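Local coordinates for leucine-rich repeat protein (Bacteroides thetaiotaomicron, PDB 4ECN) that is of unknown function but, as an extracellular protein built largely of leucine-rich repeats, probably binds other proteins, at residues F135-E140 and A255-Q260; I155-V160 and G175-Y180; Y216-Y221 and Q237-E242. All coordinates share one frame; numbering follows the deposited sequence.

Contact 1 of 3, residues F135-E140 and A255-Q260; sequences FKLSKE and ANVPIQ
From Phe-135 beside Ala-255 to Lys-139 beside Ile-259, two parallel strands run in register, their axes 4.6 Å apart and turned by 32°. The ladder passes to and fro: Lys-136 and Ser-138 give N-H groups to Ala-255 O and Val-257 O, Val-257 and Ile-259 return theirs to Lys-136 O and Ser-138 O, and Glu-140 N ends it on Ile-259 O. Proline is tolerated at 258 because a backbone N there would point away from this ladder. One face is mainly apolar, with Lys-139 at its end, its amine bound to Asp-199 O. The Phe-135 ring meets Val-257 obliquely, CD1 lying 3.6 Å from its CG2, and the small Ala-255 lets CD1 come within 3.6 Å of its CB. Further on, Leu-137 CD2 touches Ile-259 CD1 at 3.9 Å. Strand 214-227 packs on this face through Val-218, and Met-176 and Val-178 meet it from strand 170-179. The other face is more polar, with Asn-256 OD1 accepting from Glu-242 N. At the end of the pairing Glu-140, with CG anti to the backbone N (chi1 -167°), lies alongside Pro-258 and Gln-260. Gln-260 NE2 reaches Glu-140 OE1 at 2.9 Å from above the carboxylate plane, the two flat groups standing 79° apart, and also donates to Pro-258 O. An alanine in place of Glu-140 would probably cost Gln-260 NE2 its carboxylate partner and leave its amide freer to turn. Backbone bonds thus join the sheet's first and last strands in chain order, and the carboxylate's charge probably strengthens the Gln-260 bond beyond them.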
loop_
_atom_site.group_PDB
_atom_site.type_symbol
_atom_site.label_atom_id
_atom_site.label_comp_id
_atom_site.label_asym_id
_atom_site.label_seq_id
_atom_site.Cartn_x
_atom_site.Cartn_y
_atom_site.Cartn_z
ATOM N N PHE A 135 -21.726 43.536 -7.371
ATOM C CA PHE A 135 -22.374 42.901 -6.230
ATOM C C PHE A 135 -22.827 43.929 -5.206
ATOM O O PHE A 135 -22.296 45.044 -5.144
ATOM C CB PHE A 135 -21.418 41.883 -5.583
ATOM C CG PHE A 135 -21.060 40.788 -6.557
ATOM C CD1 PHE A 135 -21.876 39.673 -6.704
ATOM C CD2 PHE A 135 -19.966 40.921 -7.405
ATOM C CE1 PHE A 135 -21.580 38.694 -7.648
ATOM C CE2 PHE A 135 -19.670 39.934 -8.345
ATOM C CZ PHE A 135 -20.468 38.828 -8.448
ATOM N N LYS A 136 -23.842 43.540 -4.434
ATOM C CA LYS A 136 -24.435 44.303 -3.357
ATOM C C LYS A 136 -24.545 43.377 -2.166
ATOM O O LYS A 136 -25.334 42.412 -2.176
ATOM C CB LYS A 136 -25.782 44.882 -3.792
ATOM C CG LYS A 136 -26.554 45.659 -2.734
ATOM C CD LYS A 136 -28.017 45.758 -3.179
ATOM C CE LYS A 136 -28.935 46.517 -2.256
ATOM N NZ LYS A 136 -28.664 47.974 -2.296
ATOM N N LEU A 137 -23.673 43.629 -1.179
ATOM C CA LEU A 137 -23.585 42.893 0.080
ATOM C C LEU A 137 -24.736 43.331 0.985
ATOM O O LEU A 137 -24.948 44.525 1.158
ATOM C CB LEU A 137 -22.219 43.121 0.750
ATOM C CG LEU A 137 -21.000 42.377 0.207
ATOM C CD1 LEU A 137 -20.566 42.892 -1.174
ATOM C CD2 LEU A 137 -19.829 42.542 1.155
ATOM N N SER A 138 -25.498 42.373 1.526
ATOM C CA SER A 138 -26.681 42.650 2.333
ATOM C C SER A 138 -26.758 41.758 3.565
ATOM O O SER A 138 -26.321 40.606 3.493
ATOM C CB SER A 138 -27.926 42.421 1.480
ATOM O OG SER A 138 -27.771 42.867 0.139
ATOM N N LYS A 139 -27.354 42.258 4.675
ATOM C CA LYS A 139 -27.555 41.469 5.900
ATOM C C LYS A 139 -28.709 40.470 5.724
ATOM O O LYS A 139 -29.817 40.871 5.373
ATOM C CB LYS A 139 -27.834 42.363 7.118
ATOM C CG LYS A 139 -26.690 43.244 7.582
ATOM C CD LYS A 139 -27.053 43.880 8.928
ATOM C CE LYS A 139 -25.982 44.786 9.487
ATOM N NZ LYS A 139 -26.342 45.312 10.832
ATOM N N GLU A 140 -28.441 39.175 5.956
ATOM C CA GLU A 140 -29.401 38.058 5.865
ATOM C C GLU A 140 -29.321 37.242 7.155
ATOM O O GLU A 140 -28.314 37.325 7.868
ATOM C CB GLU A 140 -29.116 37.175 4.619
ATOM C CG GLU A 140 -30.215 36.179 4.250
ATOM C CD GLU A 140 -29.761 34.781 3.849
ATOM O OE1 GLU A 140 -29.333 34.022 4.750
ATOM O OE2 GLU A 140 -29.909 34.412 2.660
ATOM N N ALA A 255 -25.874 42.321 -7.663
ATOM C CA ALA A 255 -26.077 40.879 -7.503
ATOM C C ALA A 255 -25.984 40.534 -6.009
ATOM O O ALA A 255 -25.073 41.012 -5.336
ATOM C CB ALA A 255 -25.037 40.127 -8.327
ATOM N N ASN A 256 -26.921 39.739 -5.482
ATOM C CA ASN A 256 -27.007 39.479 -4.042
ATOM C C ASN A 256 -25.847 38.629 -3.407
ATOM O O ASN A 256 -25.685 37.451 -3.720
ATOM C CB ASN A 256 -28.317 38.767 -3.700
ATOM C CG ASN A 256 -28.555 38.618 -2.210
ATOM O OD1 ASN A 256 -28.974 37.546 -1.735
ATOM N ND2 ASN A 256 -28.291 39.695 -1.434
ATOM N N VAL A 257 -25.150 39.222 -2.413
ATOM C CA VAL A 257 -24.151 38.563 -1.579
ATOM C C VAL A 257 -24.725 38.603 -0.143
ATOM O O VAL A 257 -24.615 39.632 0.533
ATOM C CB VAL A 257 -22.728 39.159 -1.708
ATOM C CG1 VAL A 257 -21.741 38.427 -0.803
ATOM C CG2 VAL A 257 -22.244 39.122 -3.156
ATOM N N PRO A 258 -25.430 37.526 0.289
ATOM C CA PRO A 258 -26.090 37.538 1.610
ATOM C C PRO A 258 -25.130 37.330 2.799
ATOM O O PRO A 258 -24.854 36.193 3.202
ATOM C CB PRO A 258 -27.076 36.366 1.511
ATOM C CG PRO A 258 -26.454 35.432 0.566
ATOM C CD PRO A 258 -25.717 36.273 -0.438
ATOM N N ILE A 259 -24.699 38.444 3.414
ATOM C CA ILE A 259 -23.777 38.426 4.550
ATOM C C ILE A 259 -24.525 37.908 5.789
ATOM O O ILE A 259 -25.635 38.349 6.058
ATOM C CB ILE A 259 -23.149 39.824 4.763
ATOM C CG1 ILE A 259 -22.418 40.319 3.479
ATOM C CG2 ILE A 259 -22.226 39.868 6.000
ATOM C CD1 ILE A 259 -21.283 39.430 2.925
ATOM N N GLN A 260 -23.917 36.951 6.514
ATOM C CA GLN A 260 -24.517 36.284 7.673
ATOM C C GLN A 260 -24.088 36.865 9.020
ATOM O O GLN A 260 -24.883 36.815 9.971
ATOM C CB GLN A 260 -24.139 34.791 7.669
ATOM C CG GLN A 260 -24.580 34.021 6.430
ATOM C CD GLN A 260 -26.075 34.003 6.235
ATOM O OE1 GLN A 260 -26.844 33.632 7.133
ATOM N NE2 GLN A 260 -26.507 34.370 5.034
#

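Contact 2 of 3, residues I155-V160 and G175-Y180; sequences IRYVDV and GMKVTY
The terminal methyl of Met-176, a selenomethionine, fits the fork of Val-160: CE sits 3.7 Å from CG1 and 3.7 Å from CG2, the two side chains crossing at about a right angle. The bend at chi3 (-58°) carries CE there, and the same CE also touches Val-158 CG1 at 3.8 Å. A long, flexible side chain suits this hollow, which a branched one would reach less easily. The next bump is Val-178, whose CG2 sits in the corner formed by Val-158 CB (3.9 Å) and Ile-155 CG2 (4.0 Å). Leu-137 and Phe-135 of strand 130-139 lie against this same apolar side. On the opposite face the Tyr-157 ring leans obliquely across the base of Lys-177, CE1 lying 3.7 Å from CB, while the lysine amine leads off and Arg-231 makes a cation-pi contact with the ring. Beneath these side chains runs an antiparallel beta hairpin: Val-158 and Met-176 exchange both backbone bonds as a hydrogen-bonded pair, and Val-178 N adds one to Arg-156 O. Beside it, Arg-156 and Tyr-157 both face Tyr-224, forming a classic beta bulge. The strand turns a corner at Gly-175, whose positive phi is easily adopted without a side chain. There Asp-159 OD1 takes the Gly-175 N-H at 2.7 Å in a nearly straight bond (172°). Asp-159 is buried, yet each carboxylate oxygen has a partner, OD2 being bound to Tyr-224 OH. Interlocking methyls therefore fill the interior, and a buried acid with two hydrogen-bond partners is likely to hold the corner in position.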
loop_
_atom_site.group_PDB
_atom_site.type_symbol
_atom_site.label_atom_id
_atom_site.label_comp_id
_atom_site.label_asym_id
_atom_site.label_seq_id
_atom_site.Cartn_x
_atom_site.Cartn_y
_atom_site.Cartn_z
ATOM N N ILE A 155 -16.082 45.764 6.661
ATOM C CA ILE A 155 -15.830 44.708 5.674
ATOM C C ILE A 155 -15.071 45.456 4.574
ATOM O O ILE A 155 -15.651 46.383 3.999
ATOM C CB ILE A 155 -17.102 43.941 5.162
ATOM C CG1 ILE A 155 -17.699 42.996 6.194
ATOM C CG2 ILE A 155 -16.813 43.184 3.859
ATOM C CD1 ILE A 155 -19.103 42.429 5.782
ATOM N N ARG A 156 -13.797 45.152 4.315
ATOM C CA ARG A 156 -13.057 45.934 3.317
ATOM C C ARG A 156 -12.958 45.226 1.952
ATOM O O ARG A 156 -12.963 45.897 0.914
ATOM C CB ARG A 156 -11.654 46.244 3.841
ATOM C CG ARG A 156 -11.666 47.050 5.141
ATOM C CD ARG A 156 -11.795 48.543 4.932
ATOM N NE ARG A 156 -11.968 49.224 6.215
ATOM C CZ ARG A 156 -13.134 49.662 6.678
ATOM N NH1 ARG A 156 -14.239 49.533 5.949
ATOM N NH2 ARG A 156 -13.203 50.257 7.862
ATOM N N TYR A 157 -12.849 43.880 1.966
ATOM C CA TYR A 157 -12.722 43.020 0.785
ATOM C C TYR A 157 -13.597 41.772 0.906
ATOM O O TYR A 157 -13.872 41.310 2.016
ATOM C CB TYR A 157 -11.256 42.607 0.567
ATOM C CG TYR A 157 -10.373 43.777 0.207
ATOM C CD1 TYR A 157 -10.266 44.218 -1.109
ATOM C CD2 TYR A 157 -9.673 44.475 1.188
ATOM C CE1 TYR A 157 -9.495 45.334 -1.440
ATOM C CE2 TYR A 157 -8.893 45.589 0.870
ATOM C CZ TYR A 157 -8.798 46.010 -0.447
ATOM O OH TYR A 157 -8.007 47.094 -0.758
ATOM N N VAL A 158 -14.028 41.228 -0.245
ATOM C CA VAL A 158 -14.846 40.026 -0.277
ATOM C C VAL A 158 -14.381 39.091 -1.428
ATOM O O VAL A 158 -13.795 39.543 -2.419
ATOM C CB VAL A 158 -16.355 40.374 -0.388
ATOM C CG1 VAL A 158 -16.748 40.787 -1.803
ATOM C CG2 VAL A 158 -17.224 39.225 0.101
ATOM N N ASP A 159 -14.630 37.776 -1.248
ATOM C CA ASP A 159 -14.413 36.701 -2.223
ATOM C C ASP A 159 -15.734 36.099 -2.518
ATOM O O ASP A 159 -16.363 35.622 -1.580
ATOM C CB ASP A 159 -13.421 35.618 -1.717
ATOM C CG ASP A 159 -11.965 36.012 -1.568
ATOM O OD1 ASP A 159 -11.489 36.831 -2.364
ATOM O OD2 ASP A 159 -11.286 35.429 -0.719
ATOM N N VAL A 160 -16.227 36.148 -3.763
ATOM C CA VAL A 160 -17.517 35.492 -3.937
ATOM C C VAL A 160 -17.375 34.393 -4.998
ATOM O O VAL A 160 -16.619 34.514 -5.967
ATOM C CB VAL A 160 -18.745 36.413 -4.218
ATOM C CG1 VAL A 160 -18.771 37.614 -3.271
ATOM C CG2 VAL A 160 -18.845 36.860 -5.668
ATOM N N GLY A 175 -10.711 38.832 -3.982
ATOM C CA GLY A 175 -10.298 40.112 -3.432
ATOM C C GLY A 175 -10.959 41.353 -3.990
ATOM O O GLY A 175 -10.261 42.334 -4.260
HETATM N N MSE A 176 -12.293 41.349 -4.142
HETATM C CA MSE A 176 -13.019 42.519 -4.640
HETATM C C MSE A 176 -13.146 43.572 -3.534
HETATM O O MSE A 176 -13.477 43.207 -2.399
HETATM C CB MSE A 176 -14.400 42.129 -5.171
HETATM C CG MSE A 176 -14.364 41.224 -6.416
HETATM SE SE MSE A 176 -16.154 40.744 -7.052
HETATM C CE MSE A 176 -16.812 39.890 -5.444
ATOM N N LYS A 177 -12.873 44.877 -3.858
ATOM C CA LYS A 177 -12.954 45.956 -2.870
ATOM C C LYS A 177 -14.411 46.374 -2.651
ATOM O O LYS A 177 -15.115 46.771 -3.583
ATOM C CB LYS A 177 -12.099 47.176 -3.251
ATOM C CG LYS A 177 -11.947 48.170 -2.100
ATOM C CD LYS A 177 -11.346 49.497 -2.530
ATOM C CE LYS A 177 -11.497 50.580 -1.478
ATOM N NZ LYS A 177 -12.922 50.987 -1.267
ATOM N N VAL A 178 -14.829 46.287 -1.391
ATOM C CA VAL A 178 -16.160 46.611 -0.902
ATOM C C VAL A 178 -16.191 48.110 -0.569
ATOM O O VAL A 178 -15.447 48.563 0.305
ATOM C CB VAL A 178 -16.511 45.709 0.323
ATOM C CG1 VAL A 178 -17.862 46.064 0.912
ATOM C CG2 VAL A 178 -16.466 44.223 -0.036
ATOM N N THR A 179 -17.028 48.878 -1.287
ATOM C CA THR A 179 -17.203 50.323 -1.100
ATOM C C THR A 179 -18.489 50.542 -0.246
ATOM O O THR A 179 -19.615 50.422 -0.748
ATOM C CB THR A 179 -17.224 51.012 -2.475
ATOM O OG1 THR A 179 -15.960 50.796 -3.104
ATOM C CG2 THR A 179 -17.495 52.490 -2.390
ATOM N N TYR A 180 -18.295 50.815 1.061
ATOM C CA TYR A 180 -19.382 51.007 2.019
ATOM C C TYR A 180 -19.637 52.502 2.228
ATOM O O TYR A 180 -18.812 53.186 2.836
ATOM C CB TYR A 180 -19.074 50.294 3.369
ATOM C CG TYR A 180 -20.128 50.514 4.438
ATOM C CD1 TYR A 180 -21.393 49.935 4.334
ATOM C CD2 TYR A 180 -19.872 51.318 5.545
ATOM C CE1 TYR A 180 -22.385 50.175 5.291
ATOM C CE2 TYR A 180 -20.856 51.564 6.510
ATOM C CZ TYR A 180 -22.106 50.977 6.387
ATOM O OH TYR A 180 -23.065 51.193 7.347
#

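Contact 3 of 3, residues Y216-Y221 and Q237-E242; sequences YQVVAY and QSVRGE
Tyr-221 places CG between its own backbone N and carbonyl carbon (chi1 69°), and Gln-237 sets its CG beside its N (chi1 -60°), which brings the two side chains alongside each other in the beta hairpin of strands 214-227 and 230-238. Tyr-221 OH lies 3.4 Å from Gln-237 CG, while the phenol's polar partners are Glu-235 and the backbone N of Gln-260. Tyrosine suits this place, since its ring packs and its hydroxyl still reaches polar groups. Val-239 CG1 meets the ring edge at CE2, 3.7 Å away, crossing it at about a right angle. Tyr-221 and Gln-237 also exchange both backbone bonds as a hydrogen-bonded antiparallel pair. On the strand's other edge, against strand 157-164, Val-219 and Ala-220 both face Thr-161, a classic beta bulge. Val-219 O, in the bulge, accepts Val-239 N from above the carbonyl plane. Nearer the start of 216-221, Gly-241 N donates to Val-218 O at 2.8 Å. Glycine fits here because a beta carbon would probably crowd Val-218 CB. Its own carbonyl O receives Gln-217 NE2 at 3.0 Å, the oxygen lying in the amide plane; the glutamine's extended chain (chi2 -177°) carries CD outward to make this reach. Arg-240 lays one guanidinium face over Val-219 CG1, with NH1 3.5 Å away, and that same NH1 bonds Val-239 O and makes a salt bridge with Glu-307, probably helping to join this domain to the repeats. At the far end a single water accepts from Val-218 N at 2.9 Å and donates to Glu-242 O at 2.7 Å.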
loop_
_atom_site.group_PDB
_atom_site.type_symbol
_atom_site.label_atom_id
_atom_site.label_comp_id
_atom_site.label_asym_id
_atom_site.label_seq_id
_atom_site.Cartn_x
_atom_site.Cartn_y
_atom_site.Cartn_z
ATOM N N TYR A 216 -27.170 32.897 -12.472
ATOM C CA TYR A 216 -26.299 32.533 -11.373
ATOM C C TYR A 216 -26.926 32.738 -10.026
ATOM O O TYR A 216 -27.926 33.433 -9.903
ATOM C CB TYR A 216 -25.027 33.410 -11.419
ATOM C CG TYR A 216 -24.185 33.249 -12.652
ATOM C CD1 TYR A 216 -24.539 33.872 -13.849
ATOM C CD2 TYR A 216 -22.984 32.555 -12.608
ATOM C CE1 TYR A 216 -23.758 33.733 -14.994
ATOM C CE2 TYR A 216 -22.190 32.413 -13.744
ATOM C CZ TYR A 216 -22.581 33.007 -14.933
ATOM O OH TYR A 216 -21.804 32.867 -16.045
ATOM N N GLN A 217 -26.243 32.222 -9.005
ATOM C CA GLN A 217 -26.471 32.425 -7.587
ATOM C C GLN A 217 -25.133 32.479 -6.875
ATOM O O GLN A 217 -24.240 31.687 -7.213
ATOM C CB GLN A 217 -27.352 31.339 -6.977
ATOM C CG GLN A 217 -28.830 31.434 -7.278
ATOM C CD GLN A 217 -29.529 30.330 -6.540
ATOM O OE1 GLN A 217 -29.502 29.157 -6.959
ATOM N NE2 GLN A 217 -30.085 30.666 -5.373
ATOM N N VAL A 218 -24.983 33.386 -5.884
ATOM C CA VAL A 218 -23.780 33.405 -5.063
ATOM C C VAL A 218 -23.922 32.189 -4.130
ATOM O O VAL A 218 -24.973 32.019 -3.510
ATOM C CB VAL A 218 -23.530 34.750 -4.338
ATOM C CG1 VAL A 218 -22.359 34.641 -3.362
ATOM C CG2 VAL A 218 -23.244 35.856 -5.351
ATOM N N VAL A 219 -22.916 31.296 -4.119
ATOM C CA VAL A 219 -22.980 30.053 -3.355
ATOM C C VAL A 219 -21.953 30.049 -2.171
ATOM O O VAL A 219 -22.000 29.150 -1.318
ATOM C CB VAL A 219 -22.790 28.810 -4.276
ATOM C CG1 VAL A 219 -23.965 28.677 -5.240
ATOM C CG2 VAL A 219 -21.456 28.821 -5.025
ATOM N N ALA A 220 -21.076 31.060 -2.092
ATOM C CA ALA A 220 -20.106 31.173 -0.993
ATOM C C ALA A 220 -19.381 32.518 -0.996
ATOM O O ALA A 220 -19.219 33.137 -2.052
ATOM C CB ALA A 220 -19.074 30.047 -1.073
ATOM N N TYR A 221 -18.904 32.948 0.180
ATOM C CA TYR A 221 -18.106 34.175 0.291
ATOM C C TYR A 221 -17.150 34.106 1.490
ATOM O O TYR A 221 -17.375 33.360 2.457
ATOM C CB TYR A 221 -18.978 35.456 0.395
ATOM C CG TYR A 221 -19.749 35.566 1.693
ATOM C CD1 TYR A 221 -19.175 36.151 2.822
ATOM C CD2 TYR A 221 -21.026 35.021 1.816
ATOM C CE1 TYR A 221 -19.850 36.186 4.041
ATOM C CE2 TYR A 221 -21.712 35.058 3.028
ATOM C CZ TYR A 221 -21.125 35.655 4.134
ATOM O OH TYR A 221 -21.806 35.724 5.323
ATOM N N GLN A 237 -18.715 31.603 4.501
ATOM C CA GLN A 237 -20.014 30.956 4.570
ATOM C C GLN A 237 -20.426 30.353 3.250
ATOM O O GLN A 237 -20.133 30.917 2.193
ATOM C CB GLN A 237 -21.105 31.952 5.000
ATOM C CG GLN A 237 -20.937 32.624 6.359
ATOM C CD GLN A 237 -21.024 31.732 7.568
ATOM O OE1 GLN A 237 -21.674 30.686 7.573
ATOM N NE2 GLN A 237 -20.431 32.189 8.659
ATOM N N SER A 238 -21.131 29.210 3.320
ATOM C CA SER A 238 -21.802 28.591 2.182
ATOM C C SER A 238 -23.209 29.149 2.193
ATOM O O SER A 238 -23.892 29.100 3.230
ATOM C CB SER A 238 -21.766 27.068 2.236
ATOM O OG SER A 238 -22.208 26.540 0.995
ATOM N N VAL A 239 -23.595 29.806 1.100
ATOM C CA VAL A 239 -24.886 30.469 1.008
ATOM C C VAL A 239 -25.577 30.132 -0.322
ATOM O O VAL A 239 -25.081 29.326 -1.114
ATOM C CB VAL A 239 -24.717 32.014 1.172
ATOM C CG1 VAL A 239 -24.317 32.396 2.598
ATOM C CG2 VAL A 239 -23.742 32.597 0.150
ATOM N N ARG A 240 -26.750 30.758 -0.527
ATOM C CA ARG A 240 -27.598 30.742 -1.713
ATOM C C ARG A 240 -28.195 32.135 -1.861
ATOM O O ARG A 240 -29.255 32.434 -1.316
ATOM C CB ARG A 240 -28.680 29.643 -1.656
ATOM C CG ARG A 240 -28.192 28.222 -1.948
ATOM C CD ARG A 240 -27.688 28.059 -3.381
ATOM N NE ARG A 240 -27.396 26.668 -3.729
ATOM C CZ ARG A 240 -26.270 26.032 -3.417
ATOM N NH1 ARG A 240 -25.328 26.642 -2.702
ATOM N NH2 ARG A 240 -26.086 24.772 -3.795
ATOM N N GLY A 241 -27.442 33.001 -2.518
ATOM C CA GLY A 241 -27.852 34.364 -2.795
ATOM C C GLY A 241 -28.954 34.367 -3.827
ATOM O O GLY A 241 -29.117 33.402 -4.579
ATOM N N GLU A 242 -29.736 35.445 -3.844
ATOM C CA GLU A 242 -30.846 35.623 -4.778
ATOM C C GLU A 242 -30.319 35.586 -6.216
ATOM O O GLU A 242 -29.281 36.176 -6.514
ATOM C CB GLU A 242 -31.595 36.922 -4.478
ATOM C CG GLU A 242 -32.439 36.834 -3.222
ATOM C CD GLU A 242 -33.634 35.915 -3.356
ATOM O OE1 GLU A 242 -34.556 36.240 -4.141
ATOM O OE2 GLU A 242 -33.645 34.863 -2.676
HETATM O O HOH W 1 -26.771 35.707 -5.727
#

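How the contacts relate
All three contacts belong to one curled, mixed sheet in the domain next to the leucine-rich repeats, and contacts 2 and 3 are nested within the chain loop that contact 1 closes. Contact 2 is the most buried, and its methyl groups meet the apolar face of contact 1: Val-160 touches Phe-135 and Val-257, and Val-178 touches Leu-137. Contacts 1 and 3 are partly buried and meet partly through polar groups, Gln-260 N to Tyr-221 OH and Asn-256 OD1 to Glu-242 N. Contacts 2 and 3 are hairpins on neighbouring strands, whereas contact 1 pairs strands distant in sequence. Contact 2 buries Asp-159, whereas Glu-140 of contact 1 is partly exposed and Arg-240 of contact 3 exposed.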